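Side-chain contact in glycoside Hydrolase (Bacteroides uniformis, PDB 5T99), which probably hydrolyses beta-galactosidic linkages during agarose breakdown, as a family 2 glycoside hydrolase that binds galacto-isofagomine: residues 168-173 with 400-405. Numbering follows the deposited sequence.
Sequences IYRNVW and IMRDRN. With EDO (1,2-ethanediol), chain J; EDO (1,2-ethanediol), chain K.
R170 and R402 meet through one terminal nitrogen each, R170 NH1 lying 3.4 Å from R402 NH1: two donors, so a like-charge approach and not a bond. The side chains cross at about a right angle, with guanidinium planes 47° apart, which excludes a flat stack; R170 NH1 comes near the plane of the R402 group, at its edge. The tight packing lies behind each tip. Y169 OH sits 3.2 Å above the centre of the R170 guanidinium plane, and R170 NH1 is hydrogen-bonded to the carbonyls of Y130 and D108. On the helix 388-403 side, a bend at chi3 (73°) turns R402 back onto its neighbour in a side-on, two-nitrogen salt bridge: R402 NE reaches D403 OD1 at 2.7 Å, 23° out of the guanidinium plane, while R402 NH2 meets the syn lone pair of D403 OD2 at 3.0 Å. The junction itself is loose by comparison: just 55 Å² is buried, and R402 remains partly exposed where R170 is buried. The two arginines meet where the sugar-binding domain abuts the TIM barrel; the R170 NH2 to P351 O bond crosses that boundary, while R402 NH2 to P352 O lies within the barrel. Such proximity of two cations is consistent with charge being offset by the D403 carboxylate and by the carbonyl oxygens that hold both groups.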
loop_
_atom_site.group_PDB
_atom_site.type_symbol
_atom_site.label_atom_id
_atom_site.label_comp_id
_atom_site.label_asym_id
_atom_site.label_seq_id
_atom_site.Cartn_x
_atom_site.Cartn_y
_atom_site.Cartn_z
ATOM N N ILE A 168 4.799 16.454 -5.843
ATOM C CA ILE A 168 4.820 15.480 -6.924
ATOM C C ILE A 168 5.401 14.221 -6.295
ATOM O O ILE A 168 6.591 13.930 -6.424
ATOM C CB ILE A 168 5.627 15.968 -8.149
ATOM C CG1 ILE A 168 5.108 17.348 -8.606
ATOM C CG2 ILE A 168 5.521 14.945 -9.273
ATOM C CD1 ILE A 168 5.883 17.978 -9.748
ATOM N N TYR A 169 4.520 13.512 -5.586
ATOM C CA TYR A 169 4.854 12.386 -4.710
ATOM C C TYR A 169 4.959 11.027 -5.424
ATOM O O TYR A 169 5.308 10.010 -4.791
ATOM C CB TYR A 169 3.827 12.295 -3.566
ATOM C CG TYR A 169 2.466 11.717 -3.949
ATOM C CD1 TYR A 169 2.066 10.455 -3.503
ATOM C CD2 TYR A 169 1.572 12.435 -4.753
ATOM C CE1 TYR A 169 0.827 9.922 -3.863
ATOM C CE2 TYR A 169 0.346 11.920 -5.110
ATOM C CZ TYR A 169 -0.026 10.664 -4.675
ATOM O OH TYR A 169 -1.254 10.162 -5.049
ATOM N N ARG A 170 4.631 10.993 -6.718
ATOM C CA ARG A 170 4.779 9.779 -7.536
ATOM C C ARG A 170 5.642 10.083 -8.743
ATOM O O ARG A 170 5.904 11.252 -9.050
ATOM C CB ARG A 170 3.416 9.248 -7.994
ATOM C CG ARG A 170 2.519 8.739 -6.870
ATOM C CD ARG A 170 1.315 8.012 -7.436
ATOM N NE ARG A 170 0.420 7.520 -6.384
ATOM C CZ ARG A 170 -0.887 7.292 -6.533
ATOM N NH1 ARG A 170 -1.505 7.533 -7.695
ATOM N NH2 ARG A 170 -1.599 6.857 -5.494
ATOM N N ASN A 171 6.066 9.030 -9.439
ATOM C CA ASN A 171 7.028 9.178 -10.527
ATOM C C ASN A 171 6.467 9.998 -11.688
ATOM O O ASN A 171 5.246 10.127 -11.859
ATOM C CB ASN A 171 7.491 7.814 -11.042
ATOM C CG ASN A 171 8.208 6.987 -9.991
ATOM O OD1 ASN A 171 7.826 5.843 -9.729
ATOM N ND2 ASN A 171 9.244 7.546 -9.390
ATOM N N VAL A 172 7.390 10.555 -12.466
ATOM C CA VAL A 172 7.080 11.346 -13.648
ATOM C C VAL A 172 7.805 10.697 -14.818
ATOM O O VAL A 172 8.930 10.226 -14.656
ATOM C CB VAL A 172 7.521 12.815 -13.456
ATOM C CG1 VAL A 172 7.168 13.655 -14.676
ATOM C CG2 VAL A 172 6.856 13.407 -12.215
ATOM N N TRP A 173 7.167 10.670 -15.985
ATOM C CA TRP A 173 7.681 9.928 -17.143
ATOM C C TRP A 173 7.734 10.788 -18.408
ATOM O O TRP A 173 6.804 11.533 -18.690
ATOM C CB TRP A 173 6.824 8.684 -17.395
ATOM C CG TRP A 173 6.758 7.807 -16.202
ATOM C CD1 TRP A 173 5.793 7.811 -15.246
ATOM C CD2 TRP A 173 7.726 6.836 -15.794
ATOM N NE1 TRP A 173 6.084 6.891 -14.278
ATOM C CE2 TRP A 173 7.268 6.277 -14.586
ATOM C CE3 TRP A 173 8.938 6.384 -16.332
ATOM C CZ2 TRP A 173 7.969 5.276 -13.906
ATOM C CZ3 TRP A 173 9.647 5.390 -15.654
ATOM C CH2 TRP A 173 9.150 4.841 -14.455
ATOM N N ILE A 400 -9.373 2.558 -13.848
ATOM C CA ILE A 400 -9.596 1.241 -14.442
ATOM C C ILE A 400 -8.679 1.027 -15.655
ATOM O O ILE A 400 -8.118 -0.052 -15.814
ATOM C CB ILE A 400 -11.084 1.033 -14.769
ATOM C CG1 ILE A 400 -11.874 0.944 -13.458
ATOM C CG2 ILE A 400 -11.299 -0.224 -15.607
ATOM C CD1 ILE A 400 -13.369 1.060 -13.624
ATOM N N MET A 401 -8.496 2.068 -16.464
ATOM C CA MET A 401 -7.587 2.007 -17.609
ATOM C C MET A 401 -6.133 1.756 -17.168
ATOM O O MET A 401 -5.409 0.977 -17.800
ATOM C CB MET A 401 -7.658 3.304 -18.425
ATOM C CG MET A 401 -8.994 3.582 -19.093
ATOM S SD MET A 401 -9.320 2.476 -20.456
ATOM C CE MET A 401 -8.349 3.310 -21.720
ATOM N N ARG A 402 -5.733 2.400 -16.072
ATOM C CA ARG A 402 -4.397 2.237 -15.497
ATOM C C ARG A 402 -4.178 0.838 -14.934
ATOM O O ARG A 402 -3.114 0.253 -15.156
ATOM C CB ARG A 402 -4.176 3.271 -14.372
ATOM C CG ARG A 402 -2.744 3.429 -13.871
ATOM C CD ARG A 402 -2.646 4.291 -12.608
ATOM N NE ARG A 402 -3.142 3.578 -11.437
ATOM C CZ ARG A 402 -2.922 3.913 -10.162
ATOM N NH1 ARG A 402 -2.199 4.991 -9.825
ATOM N NH2 ARG A 402 -3.428 3.143 -9.202
ATOM N N ASP A 403 -5.169 0.310 -14.209
ATOM C CA ASP A 403 -4.960 -0.893 -13.388
ATOM C C ASP A 403 -5.587 -2.206 -13.882
ATOM O O ASP A 403 -5.371 -3.239 -13.259
ATOM C CB ASP A 403 -5.433 -0.638 -11.945
ATOM C CG ASP A 403 -4.644 0.446 -11.252
ATOM O OD1 ASP A 403 -3.625 0.899 -11.826
ATOM O OD2 ASP A 403 -5.049 0.848 -10.130
ATOM N N ARG A 404 -6.321 -2.188 -14.993
ATOM C CA ARG A 404 -7.066 -3.378 -15.426
ATOM C C ARG A 404 -6.219 -4.519 -16.012
ATOM O O ARG A 404 -6.781 -5.516 -16.456
ATOM C CB ARG A 404 -8.172 -3.007 -16.413
ATOM C CG ARG A 404 -7.691 -2.439 -17.746
ATOM C CD ARG A 404 -8.883 -1.940 -18.521
ATOM N NE ARG A 404 -8.536 -1.366 -19.806
ATOM C CZ ARG A 404 -9.420 -1.063 -20.759
ATOM N NH1 ARG A 404 -10.726 -1.281 -20.582
ATOM N NH2 ARG A 404 -8.998 -0.534 -21.912
ATOM N N ASN A 405 -4.898 -4.358 -16.044
ATOM C CA ASN A 405 -3.985 -5.451 -16.370
ATOM C C ASN A 405 -3.302 -6.103 -15.175
ATOM O O ASN A 405 -2.704 -7.168 -15.340
ATOM C CB ASN A 405 -2.932 -4.967 -17.356
ATOM C CG ASN A 405 -3.553 -4.424 -18.614
ATOM O OD1 ASN A 405 -4.437 -5.066 -19.186
ATOM N ND2 ASN A 405 -3.121 -3.237 -19.053
HETATM C C1 EDO J . -5.736 -9.563 -16.141
HETATM O O1 EDO J . -6.273 -8.390 -16.804
HETATM C C2 EDO J . -4.387 -10.009 -16.717
HETATM O O2 EDO J . -3.312 -9.918 -15.757
HETATM C C1 EDO K . -12.227 -0.822 -24.682
HETATM O O1 EDO K . -13.017 -1.315 -25.774
HETATM C C2 EDO K . -12.994 -0.808 -23.366
HETATM O O2 EDO K . -12.788 0.429 -22.670
#